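Local coordinates for protein leucyl-tRNA synthetase subunit alpha (Aquifex aeolicus, PDB 3PZ5) that probably hydrolyses mischarged leucine tRNA, as the isolated CP1 editing domain of the synthetase that joins leucine to its tRNA, at residues 148-153 and 167-172; 28-33 and 124-129; 40-45 and 108-113; 53-58 and 93-98; 14-19 and 97-102. The protein carries 1 engineered substitution. One frame throughout, in Å; residues are numbered along the deposited sequence.

Interactions 2, 3 and 5 lie in one curled mixed sheet, on which interaction 4 packs helix 50-60, whereas interaction 1 is a separate two-stranded antiparallel piece. Interaction 2 holds part of the threonine-rich motif that in LeuRS editing domains lines the hydrolytic pocket. Interaction 1 reaches it through Val150 CG2, 3.8 Å from Arg32 NH2, although the two centres stand about 16 Å apart. Strands 124-127 and 41-44 pair directly, tying interaction 2 to interaction 3. Strands 107-113 and 92-100 carry the sheet on to interactions 4 and 5, each with its centre about 10 Å from that of interaction 3. Interactions 4 and 5 share Val97 and Tyr98. Interactions 1 and 4 are about 31 Å apart, centre to centre, on opposite sides of the chain's centre.

Interaction 1 of 5, residues 148-153 and 167-172; sequences VVVKPE and GTLVNS
Lys151 and Thr168 exchange two backbone hydrogen bonds as an antiparallel hydrogen-bonded pair: Thr168 N gives to Lys151 O over 2.9 Å, and the return bond, Lys151 N to Thr168 O, is bent and weak. Val150 and Leu169 form the adjoining non-hydrogen-bonded pair of this small two-stranded sheet. Beyond it, Val170 N donates to Val149 O at 2.8 Å, reaching it from above the carbonyl plane, while Leu169 CA adds a C-H...O contact to the same oxygen. The one bond from a side chain across the contact is made by Asn171, whose ND2 meets Val148 O at 2.9 Å, nearly along the C=O axis and close to the plane of its own amide. Asn171 CG lies anti to the carbonyl carbon (chi1 -59°), which points the amide at Val148 O. Ser172 OG donates to Val170 O within its own segment.

Val149 CB and CG1 pack against Ser172 OG at 3.7 Å. Val148 CG1 runs alongside Val170 CG2 at 4.1 Å; Val170 CG1 rests 3.8 Å from Lys151 CB. Val150 CG2 meets Leu169 CD1 at 4.2 Å, and both residues are buried against helix 180-193, while the face of Lys151 and Thr168 is more open to solvent. With three backbone hydrogen bonds, one of them weak, the Asn171 amide adds a fourth link past the end of the strands.

Interaction 2 of 5, residues 28-33 and 124-129; sequences VFTTRP and AIMCVP
The threonine-rich motif Thr-Thr-Arg-Pro-Asp-Thr of LeuRS editing domains begins at Thr30, and the Thr30 side chain and the Arg32 carbonyl close over the tip of Met126. Met126 CE lies 3.4 Å from Arg32 O and 3.7 Å from Thr30 OG1. Its CG sits between the backbone N and the carbonyl carbon (chi1 70°), and the chain then runs extended, bringing the methyl end across the Thr30 side chain at a slant. Thr30 OG1, anti to its own backbone N, accepts from Arg32 N at 2.8 Å in an ST turn that bends the chain out of strand 25-30. An alanine at Thr30 would probably leave Arg32 N without this acceptor, free the turn to shift, and open a gap beside Met126 CE.

Strands 28-30 and 124-127 belong to the same curled sheet but are not paired with each other: strand 25-30 bonds to strand 12-18, strand 124-127 to strand 41-44, and the two axes diverge by 63°. Val28 fills the angle between them, its CG1 3.3 Å from Met126 N and its CG2 3.5 Å from Ala124 O. Two waters take the place of direct backbone bonds. One accepts from Phe29 N and donates to Ala124 O at 2.7 Å; the other donates to Phe29 O and accepts from Met126 N at 3.1 Å. The Arg32 guanidinium turns elsewhere, to a salt bridge with Asp34.

Interaction 3 of 5, residues 40-45 and 108-113; sequences TFVVLA and IPVWSA
Ile108 carries CG1 between its backbone N and carbonyl carbon (chi1 56°), swinging CD1 to 3.6 Å from Val42 CG2, the branch that Val42 holds anti to its carbonyl carbon; the two side chains cross at about a right angle. They lie at one end of a parallel pair, strands 41-44 and 107-113, in the middle of the curled mixed sheet, consistent with the barrel-like core of CP1 domains. Ile108 CB and CG2 also rest against Thr40 O. An alanine at Ile108 would probably leave Val42 CG2 without its apolar mate and open a gap beside Phe41 N.

Backbone bonds run straight along the pair: Val42 N to Pro109 O at 3.0 Å, Val42 O to Trp111 N at 2.7 Å, Leu44 N to Trp111 O at 2.8 Å. One face packs Val43 CG1 on Ala113 CB at 3.7 Å and Val43 CG2 on Trp111 CB; on the other Leu44 CG leans on Val110 CG1. The Trp111 ring itself meets Phe94 and Tyr142. At the far end Leu44 O takes a weak bond from Ala113 N and a second from Ser112 OG, which comes from above the carbonyl plane at 2.8 Å.

Interaction 4 of 5, residues 53-58 and 93-98; sequences VLACIG and VFLGVY
Gly58 and Gly96 bring their CA atoms to 3.9 Å where helix 53-58 passes strand 93-95 at 74°, beside the corner at which the strand turns into 97-98. Neither residue could carry a side chain here unchanged. A CB on Gly58 would run into Leu95 O, and one on Gly96 would strike Gly58 CA; the backbone angles of Gly96 (phi 92°) would in addition jam it against Leu95 O. The close passage instead gives a C-H...O contact, Gly58 CA to Leu95 O, at 3.5 Å.

Val97 is the side chain that points at the helix, and its two branches part over it. CG2 lies 3.8 Å from Leu54 CB and also touches Leu54 CD1, while CG1, anti to the carbonyl carbon, meets Ile57 CG2 at 4.0 Å. Both helix side chains cross Val97 at about a right angle. Before the corner, Leu95 spreads its two methyls along the helix: CD2 reaches Ala55 CB at 4.1 Å, and CD1 comes near Leu54 CB. On the strand side, Gly96 N lies over the centre of one face of the Phe94 ring, 3.4 Å above its plane.

Leu54 O and Leu95 O, both acceptors, stand 3.4 Å apart; Leu54 O is engaged by Gly58 N in the helix at 2.7 Å. No hydrogen bond joins the two segments, so helix 50-60 is held to the sheet here by apolar packing, the close fit of two glycines and the C-H...O contact.

Interaction 5 of 5, residues 14-19 and 97-102; sequences IRFYVE and VYATNP
Phe16 packs along Ala99 to Pro102. Its CB lies 4.0 Å from Ala99 CB. With CG anti to the carbonyl carbon (chi1 -73°), the ring tips along the partner chain: CD2 comes to 3.5 Å from Thr100 O, CE2 passes Asn101 CA, and CE2 and CZ lie under Pro102 CD, which stands over one face of the ring. This is a CH-pi contact, CD lying 3.7 Å from the centroid and 17° off the ring normal, displaced toward the rim. The next atom of the proline ring, CG, meets Ile14 CG2 at 3.6 Å, crossing it at about a right angle.

The strands are antiparallel, with Val18 opposite Ala99 as a non-hydrogen-bonded pair; Val18 CG1 lies 3.9 Å from Val97 CB. Thr100 N gives to Tyr17 O, and Glu19 N makes a nearly straight bond to Tyr98 O at 2.7 Å. Glu19, extended beyond CG, reaches across to the partner strand and crosses Thr100 at about a right angle; Thr100 OG1 donates to the anti lone pair of Glu19 OE2 over 2.6 Å. Where the chains part, waters bridge them: one is gripped by three bonds, to Arg15 O, Tyr17 N and Thr100 O, and another links Glu19 O to Tyr98 N.

Strand 12-18 is flanked by strand 25-30, which pairs with it through Ile14, Phe16 and Val18, while strand 107-113 lies along 97-100 and sets Ile108 against Phe16. Met126 of strand 124-127 also packs on the Phe16 ring, and Leu54 of helix 50-60 touches Val18.

Interaction 1 of 5, residues 148-153 and 167-172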
# COMPACT_ATOMS: atom_id res chain seq x y z
N VAL A 148 4.17 12.49 -4.40
CA VAL A 148 4.54 13.27 -3.22
C VAL A 148 3.30 13.87 -2.58
O VAL A 148 2.51 14.55 -3.26
CB VAL A 148 5.56 14.39 -3.57
CG1 VAL A 148 5.95 15.18 -2.32
CG2 VAL A 148 6.79 13.81 -4.25
N VAL A 149 3.12 13.61 -1.29
CA VAL A 149 2.00 14.18 -0.53
C VAL A 149 2.43 14.88 0.76
O VAL A 149 1.72 15.74 1.26
CB VAL A 149 0.88 13.16 -0.23
CG1 VAL A 149 0.07 12.88 -1.49
CG2 VAL A 149 1.44 11.87 0.36
N VAL A 150 3.60 14.49 1.28
CA VAL A 150 4.23 15.20 2.40
C VAL A 150 5.49 15.89 1.88
O VAL A 150 6.59 15.32 1.90
CB VAL A 150 4.55 14.25 3.61
CG1 VAL A 150 5.29 14.99 4.72
CG2 VAL A 150 3.27 13.63 4.16
N LYS A 151 5.31 17.11 1.38
CA LYS A 151 6.41 17.93 0.89
C LYS A 151 7.31 18.37 2.04
O LYS A 151 6.82 18.93 3.02
CB LYS A 151 5.86 19.16 0.15
CG LYS A 151 6.90 20.04 -0.58
CD LYS A 151 7.40 19.37 -1.85
CE LYS A 151 8.44 20.23 -2.57
NZ LYS A 151 7.79 21.26 -3.42
N PRO A 152 8.62 18.08 1.95
CA PRO A 152 9.57 18.63 2.92
C PRO A 152 9.83 20.10 2.63
O PRO A 152 9.59 20.57 1.52
CB PRO A 152 10.84 17.82 2.67
CG PRO A 152 10.74 17.37 1.25
CD PRO A 152 9.28 17.16 0.99
N GLU A 153 10.33 20.82 3.63
CA GLU A 153 10.64 22.24 3.47
C GLU A 153 11.90 22.43 2.61
O GLU A 153 11.92 23.28 1.72
CB GLU A 153 10.79 22.91 4.84
CG GLU A 153 10.67 24.44 4.82
CD GLU A 153 9.35 24.94 4.26
OE1 GLU A 153 8.29 24.34 4.57
OE2 GLU A 153 9.37 25.94 3.52
N GLY A 167 6.56 17.15 7.26
CA GLY A 167 6.43 18.20 6.26
C GLY A 167 5.05 18.82 6.20
O GLY A 167 4.36 18.93 7.21
N THR A 168 4.67 19.24 5.00
CA THR A 168 3.40 19.92 4.77
C THR A 168 2.71 19.28 3.58
O THR A 168 3.33 19.04 2.55
CB THR A 168 3.62 21.43 4.54
OG1 THR A 168 3.86 22.06 5.80
CG2 THR A 168 2.40 22.08 3.90
N LEU A 169 1.42 19.00 3.73
CA LEU A 169 0.69 18.20 2.75
C LEU A 169 0.51 18.90 1.41
O LEU A 169 0.25 20.10 1.35
CB LEU A 169 -0.65 17.71 3.30
CG LEU A 169 -0.58 16.31 3.94
CD1 LEU A 169 0.25 16.29 5.22
CD2 LEU A 169 -1.97 15.75 4.21
N VAL A 170 0.72 18.14 0.33
CA VAL A 170 0.44 18.56 -1.04
C VAL A 170 -0.32 17.42 -1.74
O VAL A 170 -0.39 16.31 -1.22
CB VAL A 170 1.74 18.91 -1.85
CG1 VAL A 170 2.44 20.13 -1.26
CG2 VAL A 170 2.69 17.71 -1.93
N ASN A 171 -0.90 17.71 -2.90
CA ASN A 171 -1.69 16.73 -3.66
C ASN A 171 -2.66 15.92 -2.79
O ASN A 171 -2.83 14.72 -3.00
CB ASN A 171 -0.76 15.80 -4.45
CG ASN A 171 0.13 16.55 -5.42
OD1 ASN A 171 -0.33 17.43 -6.15
ND2 ASN A 171 1.42 16.21 -5.42
N SER A 172 -3.28 16.60 -1.82
CA SER A 172 -4.07 15.93 -0.79
C SER A 172 -5.44 16.56 -0.57
O SER A 172 -5.89 16.68 0.57
CB SER A 172 -3.29 15.90 0.53
OG SER A 172 -2.20 15.00 0.46

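Interaction 2 of 5, residues 28-33 and 124-129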
# COMPACT_ATOMS: atom_id res chain seq x y z
N VAL A 28 -5.96 -2.07 6.12
CA VAL A 28 -4.53 -1.85 6.14
C VAL A 28 -4.19 -1.06 7.40
O VAL A 28 -4.86 -0.08 7.72
CB VAL A 28 -4.10 -1.07 4.88
CG1 VAL A 28 -2.83 -0.28 5.13
CG2 VAL A 28 -3.93 -2.01 3.69
N PHE A 29 -3.17 -1.52 8.12
CA PHE A 29 -2.65 -0.75 9.24
C PHE A 29 -1.48 0.12 8.79
O PHE A 29 -0.59 -0.35 8.06
CB PHE A 29 -2.22 -1.65 10.41
CG PHE A 29 -1.54 -0.90 11.53
CD1 PHE A 29 -2.29 -0.27 12.52
CD2 PHE A 29 -0.15 -0.80 11.58
CE1 PHE A 29 -1.67 0.44 13.54
CE2 PHE A 29 0.48 -0.10 12.60
CZ PHE A 29 -0.28 0.52 13.59
N THR A 30 -1.49 1.37 9.23
CA THR A 30 -0.42 2.31 8.92
C THR A 30 -0.14 3.23 10.10
O THR A 30 -1.05 3.59 10.85
CB THR A 30 -0.72 3.15 7.65
OG1 THR A 30 0.34 4.09 7.42
CG2 THR A 30 -2.04 3.91 7.78
N THR A 31 1.13 3.61 10.27
CA THR A 31 1.51 4.63 11.24
C THR A 31 1.59 6.00 10.56
O THR A 31 1.96 7.00 11.18
CB THR A 31 2.88 4.31 11.91
OG1 THR A 31 3.87 4.13 10.90
CG2 THR A 31 2.79 3.05 12.76
N ARG A 32 1.23 6.03 9.28
CA ARG A 32 1.31 7.25 8.48
C ARG A 32 0.02 7.53 7.71
O ARG A 32 0.03 7.53 6.47
CB ARG A 32 2.50 7.19 7.50
CG ARG A 32 3.89 7.06 8.15
CD ARG A 32 4.30 8.32 8.92
NE ARG A 32 4.13 9.55 8.15
CZ ARG A 32 5.00 10.03 7.27
NH1 ARG A 32 6.14 9.39 7.02
NH2 ARG A 32 4.74 11.16 6.62
N PRO A 33 -1.10 7.78 8.42
CA PRO A 33 -2.36 8.07 7.71
C PRO A 33 -2.30 9.40 6.95
O PRO A 33 -3.10 9.62 6.04
CB PRO A 33 -3.40 8.12 8.83
CG PRO A 33 -2.64 8.45 10.06
CD PRO A 33 -1.29 7.82 9.89
N ALA A 124 -1.22 -6.63 5.39
CA ALA A 124 -1.53 -5.91 4.16
C ALA A 124 -1.20 -4.44 4.38
O ALA A 124 -1.50 -3.89 5.44
CB ALA A 124 -2.99 -6.07 3.82
N ILE A 125 -0.58 -3.82 3.38
CA ILE A 125 -0.17 -2.42 3.50
C ILE A 125 -0.60 -1.56 2.31
O ILE A 125 -0.81 -2.06 1.20
CB ILE A 125 1.35 -2.26 3.73
CG1 ILE A 125 2.15 -2.81 2.54
CG2 ILE A 125 1.78 -2.91 5.05
CD1 ILE A 125 3.53 -2.20 2.42
N MET A 126 -0.74 -0.26 2.56
CA MET A 126 -0.87 0.71 1.48
C MET A 126 0.53 1.20 1.16
O MET A 126 1.36 1.38 2.05
CB MET A 126 -1.79 1.87 1.87
CG MET A 126 -1.24 2.81 2.93
SD MET A 126 -2.32 4.21 3.26
CE MET A 126 -1.22 5.24 4.24
N CYS A 127 0.82 1.40 -0.12
CA CYS A 127 2.18 1.72 -0.52
C CYS A 127 2.36 3.16 -0.96
O CYS A 127 1.73 3.62 -1.92
CB CYS A 127 2.68 0.75 -1.57
SG CYS A 127 2.64 -0.94 -0.97
N VAL A 128 3.23 3.85 -0.24
CA VAL A 128 3.54 5.25 -0.49
C VAL A 128 5.04 5.35 -0.77
O VAL A 128 5.83 5.60 0.14
CB VAL A 128 3.10 6.14 0.70
CG1 VAL A 128 3.40 7.61 0.43
CG2 VAL A 128 1.61 5.96 0.98
N PRO A 129 5.43 5.12 -2.04
CA PRO A 129 6.84 5.10 -2.45
C PRO A 129 7.58 6.40 -2.15
O PRO A 129 8.76 6.36 -1.82
CB PRO A 129 6.76 4.87 -3.96
CG PRO A 129 5.45 4.21 -4.17
CD PRO A 129 4.53 4.82 -3.17
O HOH W 1 -1.06 -3.99 8.07
O HOH W 2 0.32 0.66 5.29

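Interaction 3 of 5, residues 40-45 and 108-113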
# COMPACT_ATOMS: atom_id res chain seq x y z
N THR A 40 -0.21 4.64 -4.02
CA THR A 40 -0.26 4.37 -5.47
C THR A 40 -0.48 2.89 -5.80
O THR A 40 -0.70 2.54 -6.96
CB THR A 40 1.01 4.89 -6.19
OG1 THR A 40 2.17 4.32 -5.58
CG2 THR A 40 1.09 6.40 -6.11
N PHE A 41 -0.41 2.04 -4.77
CA PHE A 41 -0.71 0.62 -4.89
C PHE A 41 -0.84 -0.03 -3.52
O PHE A 41 -0.45 0.56 -2.50
CB PHE A 41 0.30 -0.13 -5.78
CG PHE A 41 1.74 -0.08 -5.29
CD1 PHE A 41 2.52 1.06 -5.47
CD2 PHE A 41 2.33 -1.20 -4.69
CE1 PHE A 41 3.86 1.09 -5.04
CE2 PHE A 41 3.66 -1.17 -4.27
CZ PHE A 41 4.43 -0.02 -4.44
N VAL A 42 -1.42 -1.23 -3.50
CA VAL A 42 -1.65 -1.99 -2.28
C VAL A 42 -0.88 -3.31 -2.36
O VAL A 42 -0.90 -3.98 -3.40
CB VAL A 42 -3.16 -2.27 -2.06
CG1 VAL A 42 -3.39 -3.15 -0.83
CG2 VAL A 42 -3.94 -0.96 -1.93
N VAL A 43 -0.22 -3.67 -1.27
CA VAL A 43 0.55 -4.92 -1.21
C VAL A 43 0.08 -5.84 -0.08
O VAL A 43 0.04 -5.45 1.09
CB VAL A 43 2.07 -4.66 -1.10
CG1 VAL A 43 2.82 -5.92 -0.71
CG2 VAL A 43 2.61 -4.14 -2.42
N LEU A 44 -0.27 -7.08 -0.45
CA LEU A 44 -0.62 -8.12 0.51
C LEU A 44 0.56 -9.06 0.75
O LEU A 44 1.30 -9.38 -0.18
CB LEU A 44 -1.81 -8.95 0.01
CG LEU A 44 -3.12 -8.30 -0.43
CD1 LEU A 44 -4.11 -9.38 -0.86
CD2 LEU A 44 -3.72 -7.43 0.66
N ALA A 45 0.72 -9.51 1.99
CA ALA A 45 1.72 -10.53 2.30
C ALA A 45 1.42 -11.79 1.50
O ALA A 45 0.25 -12.05 1.19
CB ALA A 45 1.72 -10.83 3.79
N ILE A 108 -6.19 1.83 -7.48
CA ILE A 108 -4.77 1.50 -7.40
C ILE A 108 -4.58 -0.02 -7.45
O ILE A 108 -5.39 -0.76 -6.89
CB ILE A 108 -4.06 2.16 -6.16
CG1 ILE A 108 -4.74 1.77 -4.84
CG2 ILE A 108 -4.00 3.68 -6.32
CD1 ILE A 108 -3.99 2.23 -3.60
N PRO A 109 -3.53 -0.48 -8.15
CA PRO A 109 -3.33 -1.92 -8.35
C PRO A 109 -2.99 -2.66 -7.06
O PRO A 109 -2.31 -2.11 -6.18
CB PRO A 109 -2.15 -1.98 -9.33
CG PRO A 109 -1.41 -0.71 -9.10
CD PRO A 109 -2.46 0.31 -8.78
N VAL A 110 -3.48 -3.90 -6.94
CA VAL A 110 -3.16 -4.76 -5.81
C VAL A 110 -2.07 -5.75 -6.20
O VAL A 110 -2.17 -6.45 -7.21
CB VAL A 110 -4.40 -5.50 -5.25
CG1 VAL A 110 -4.05 -6.24 -3.96
CG2 VAL A 110 -5.55 -4.54 -5.00
N TRP A 111 -1.02 -5.81 -5.38
CA TRP A 111 0.10 -6.71 -5.58
C TRP A 111 0.33 -7.55 -4.33
O TRP A 111 -0.16 -7.23 -3.25
CB TRP A 111 1.37 -5.91 -5.86
CG TRP A 111 1.47 -5.36 -7.23
CD1 TRP A 111 0.71 -4.36 -7.78
CD2 TRP A 111 2.42 -5.74 -8.24
NE1 TRP A 111 1.11 -4.12 -9.07
CE2 TRP A 111 2.16 -4.95 -9.37
CE3 TRP A 111 3.46 -6.68 -8.28
CZ2 TRP A 111 2.91 -5.07 -10.55
CZ3 TRP A 111 4.20 -6.80 -9.46
CH2 TRP A 111 3.92 -6.00 -10.57
N SER A 112 1.10 -8.63 -4.50
CA SER A 112 1.64 -9.38 -3.37
C SER A 112 3.17 -9.34 -3.46
O SER A 112 3.72 -9.44 -4.56
CB SER A 112 1.13 -10.82 -3.36
OG SER A 112 1.42 -11.45 -2.12
N ALA A 113 3.84 -9.19 -2.33
CA ALA A 113 5.30 -9.00 -2.33
C ALA A 113 6.00 -9.63 -1.14
O ALA A 113 5.43 -9.75 -0.06
CB ALA A 113 5.65 -7.53 -2.42

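Interaction 4 of 5, residues 53-58 and 93-98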
# COMPACT_ATOMS: atom_id res chain seq x y z
N VAL A 53 -7.57 -15.51 -3.53
CA VAL A 53 -8.94 -15.09 -3.85
C VAL A 53 -8.95 -14.02 -4.96
O VAL A 53 -9.65 -14.17 -5.98
CB VAL A 53 -9.66 -14.53 -2.61
CG1 VAL A 53 -11.05 -14.02 -2.95
CG2 VAL A 53 -9.73 -15.58 -1.52
N LEU A 54 -8.18 -12.96 -4.77
CA LEU A 54 -8.10 -11.88 -5.74
C LEU A 54 -7.40 -12.32 -7.02
O LEU A 54 -7.79 -11.91 -8.13
CB LEU A 54 -7.41 -10.65 -5.13
CG LEU A 54 -8.09 -10.03 -3.89
CD1 LEU A 54 -7.27 -8.86 -3.37
CD2 LEU A 54 -9.53 -9.62 -4.18
N ALA A 55 -6.39 -13.17 -6.88
CA ALA A 55 -5.66 -13.73 -8.02
C ALA A 55 -6.56 -14.50 -8.99
O ALA A 55 -6.40 -14.38 -10.20
CB ALA A 55 -4.52 -14.61 -7.56
N CYS A 56 -7.49 -15.28 -8.45
CA CYS A 56 -8.41 -16.04 -9.31
C CYS A 56 -9.37 -15.11 -10.05
O CYS A 56 -9.58 -15.27 -11.26
CB CYS A 56 -9.17 -17.11 -8.54
SG CYS A 56 -9.96 -18.29 -9.66
N ILE A 57 -9.92 -14.15 -9.32
CA ILE A 57 -10.74 -13.09 -9.90
C ILE A 57 -9.97 -12.35 -10.99
O ILE A 57 -10.49 -12.13 -12.09
CB ILE A 57 -11.27 -12.11 -8.80
CG1 ILE A 57 -12.34 -12.80 -7.96
CG2 ILE A 57 -11.84 -10.85 -9.43
CD1 ILE A 57 -12.59 -12.17 -6.60
N GLY A 58 -8.72 -12.00 -10.70
CA GLY A 58 -7.82 -11.39 -11.67
C GLY A 58 -7.73 -12.17 -12.97
O GLY A 58 -7.90 -11.60 -14.06
N VAL A 93 4.16 -10.09 -7.32
CA VAL A 93 3.26 -10.42 -8.43
C VAL A 93 1.98 -9.57 -8.43
O VAL A 93 1.41 -9.30 -7.37
CB VAL A 93 2.88 -11.94 -8.44
CG1 VAL A 93 4.06 -12.79 -8.89
CG2 VAL A 93 2.36 -12.39 -7.08
N PHE A 94 1.56 -9.15 -9.62
CA PHE A 94 0.33 -8.37 -9.79
C PHE A 94 -0.88 -9.29 -9.71
O PHE A 94 -0.91 -10.34 -10.36
CB PHE A 94 0.37 -7.63 -11.14
CG PHE A 94 -0.91 -6.91 -11.50
CD1 PHE A 94 -1.43 -5.91 -10.68
CD2 PHE A 94 -1.58 -7.21 -12.68
CE1 PHE A 94 -2.61 -5.24 -11.03
CE2 PHE A 94 -2.75 -6.55 -13.04
CZ PHE A 94 -3.27 -5.56 -12.21
N LEU A 95 -1.88 -8.90 -8.92
CA LEU A 95 -3.03 -9.77 -8.64
C LEU A 95 -4.19 -9.67 -9.63
O LEU A 95 -5.10 -10.50 -9.61
CB LEU A 95 -3.53 -9.58 -7.20
CG LEU A 95 -2.59 -10.06 -6.08
CD1 LEU A 95 -3.22 -9.84 -4.71
CD2 LEU A 95 -2.19 -11.52 -6.25
N GLY A 96 -4.16 -8.66 -10.50
CA GLY A 96 -5.16 -8.52 -11.55
C GLY A 96 -6.36 -7.67 -11.16
O GLY A 96 -7.32 -7.54 -11.93
N VAL A 97 -6.31 -7.09 -9.96
CA VAL A 97 -7.40 -6.29 -9.45
C VAL A 97 -6.92 -4.93 -8.93
O VAL A 97 -5.72 -4.74 -8.66
CB VAL A 97 -8.19 -7.03 -8.32
CG1 VAL A 97 -8.88 -8.28 -8.85
CG2 VAL A 97 -7.27 -7.37 -7.13
N TYR A 98 -7.86 -4.01 -8.80
CA TYR A 98 -7.60 -2.68 -8.26
C TYR A 98 -8.44 -2.41 -7.02
O TYR A 98 -9.57 -2.89 -6.90
CB TYR A 98 -7.86 -1.61 -9.32
CG TYR A 98 -6.99 -1.78 -10.54
CD1 TYR A 98 -7.37 -2.63 -11.58
CD2 TYR A 98 -5.76 -1.11 -10.65
CE1 TYR A 98 -6.56 -2.81 -12.70
CE2 TYR A 98 -4.95 -1.28 -11.77
CZ TYR A 98 -5.35 -2.13 -12.79
OH TYR A 98 -4.56 -2.31 -13.89

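Interaction 5 of 5, residues 14-19 and 97-102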
# COMPACT_ATOMS: atom_id res chain seq x y z
N ILE A 14 -7.06 1.58 7.70
CA ILE A 14 -7.64 2.23 6.54
C ILE A 14 -8.22 1.18 5.59
O ILE A 14 -7.58 0.15 5.34
CB ILE A 14 -6.61 3.13 5.81
CG1 ILE A 14 -5.97 4.12 6.81
CG2 ILE A 14 -7.25 3.88 4.65
CD1 ILE A 14 -5.04 5.18 6.19
N ARG A 15 -9.42 1.44 5.07
CA ARG A 15 -10.17 0.45 4.31
C ARG A 15 -10.15 0.69 2.80
O ARG A 15 -10.50 1.77 2.32
CB ARG A 15 -11.62 0.38 4.83
CG ARG A 15 -12.46 -0.76 4.26
CD ARG A 15 -13.67 -1.07 5.13
NE ARG A 15 -13.28 -1.63 6.43
CZ ARG A 15 -14.13 -2.06 7.36
NH1 ARG A 15 -15.44 -2.01 7.16
NH2 ARG A 15 -13.66 -2.55 8.50
N PHE A 16 -9.74 -0.33 2.05
CA PHE A 16 -9.62 -0.23 0.60
C PHE A 16 -10.54 -1.23 -0.08
O PHE A 16 -10.27 -2.43 -0.11
CB PHE A 16 -8.17 -0.51 0.17
CG PHE A 16 -7.21 0.61 0.49
CD1 PHE A 16 -6.76 0.81 1.79
CD2 PHE A 16 -6.75 1.45 -0.52
CE1 PHE A 16 -5.86 1.84 2.08
CE2 PHE A 16 -5.86 2.48 -0.23
CZ PHE A 16 -5.41 2.68 1.07
N TYR A 17 -11.64 -0.73 -0.63
CA TYR A 17 -12.57 -1.58 -1.36
C TYR A 17 -12.00 -1.96 -2.71
O TYR A 17 -11.52 -1.11 -3.45
CB TYR A 17 -13.94 -0.91 -1.49
CG TYR A 17 -14.76 -1.04 -0.23
CD1 TYR A 17 -15.65 -2.11 -0.07
CD2 TYR A 17 -14.62 -0.13 0.81
CE1 TYR A 17 -16.39 -2.24 1.10
CE2 TYR A 17 -15.37 -0.25 1.98
CZ TYR A 17 -16.25 -1.31 2.12
OH TYR A 17 -16.98 -1.44 3.27
N VAL A 18 -12.06 -3.25 -3.02
CA VAL A 18 -11.58 -3.80 -4.28
C VAL A 18 -12.65 -3.64 -5.36
O VAL A 18 -13.81 -3.97 -5.14
CB VAL A 18 -11.20 -5.29 -4.12
CG1 VAL A 18 -10.48 -5.81 -5.36
CG2 VAL A 18 -10.33 -5.48 -2.89
N GLU A 19 -12.25 -3.13 -6.52
CA GLU A 19 -13.20 -2.83 -7.60
C GLU A 19 -13.60 -4.06 -8.42
O GLU A 19 -13.12 -4.27 -9.54
CB GLU A 19 -12.66 -1.69 -8.48
CG GLU A 19 -12.84 -0.32 -7.85
CD GLU A 19 -11.97 0.77 -8.46
OE1 GLU A 19 -11.85 0.84 -9.71
OE2 GLU A 19 -11.41 1.58 -7.69
N VAL A 97 -6.31 -7.09 -9.96
CA VAL A 97 -7.40 -6.29 -9.45
C VAL A 97 -6.92 -4.93 -8.93
O VAL A 97 -5.72 -4.74 -8.66
CB VAL A 97 -8.19 -7.03 -8.32
CG1 VAL A 97 -8.88 -8.28 -8.85
CG2 VAL A 97 -7.27 -7.37 -7.13
N TYR A 98 -7.86 -4.01 -8.80
CA TYR A 98 -7.60 -2.68 -8.26
C TYR A 98 -8.44 -2.41 -7.02
O TYR A 98 -9.57 -2.89 -6.90
CB TYR A 98 -7.86 -1.61 -9.32
CG TYR A 98 -6.99 -1.78 -10.54
CD1 TYR A 98 -7.37 -2.63 -11.58
CD2 TYR A 98 -5.76 -1.11 -10.65
CE1 TYR A 98 -6.56 -2.81 -12.70
CE2 TYR A 98 -4.95 -1.28 -11.77
CZ TYR A 98 -5.35 -2.13 -12.79
OH TYR A 98 -4.56 -2.31 -13.89
N ALA A 99 -7.87 -1.67 -6.08
CA ALA A 99 -8.60 -1.21 -4.91
C ALA A 99 -8.81 0.30 -5.00
O ALA A 99 -8.07 1.00 -5.69
CB ALA A 99 -7.87 -1.58 -3.64
N THR A 100 -9.83 0.79 -4.30
CA THR A 100 -10.15 2.21 -4.32
C THR A 100 -9.50 2.90 -3.13
O THR A 100 -9.77 2.55 -1.98
CB THR A 100 -11.67 2.43 -4.27
OG1 THR A 100 -12.29 1.62 -5.27
CG2 THR A 100 -12.02 3.89 -4.50
N ASN A 101 -8.63 3.86 -3.41
CA ASN A 101 -8.07 4.72 -2.38
C ASN A 101 -9.22 5.51 -1.75
O ASN A 101 -9.86 6.31 -2.43
CB ASN A 101 -7.01 5.64 -3.00
CG ASN A 101 -6.26 6.48 -1.98
OD1 ASN A 101 -6.86 7.10 -1.11
ND2 ASN A 101 -4.94 6.51 -2.11
N PRO A 102 -9.52 5.27 -0.46
CA PRO A 102 -10.67 5.91 0.19
C PRO A 102 -10.59 7.44 0.25
O PRO A 102 -11.63 8.10 0.27
CB PRO A 102 -10.66 5.32 1.60
CG PRO A 102 -9.26 4.87 1.81
CD PRO A 102 -8.81 4.38 0.47
O HOH W 3 -11.98 2.21 -0.39
O HOH W 4 -10.16 -4.15 -10.37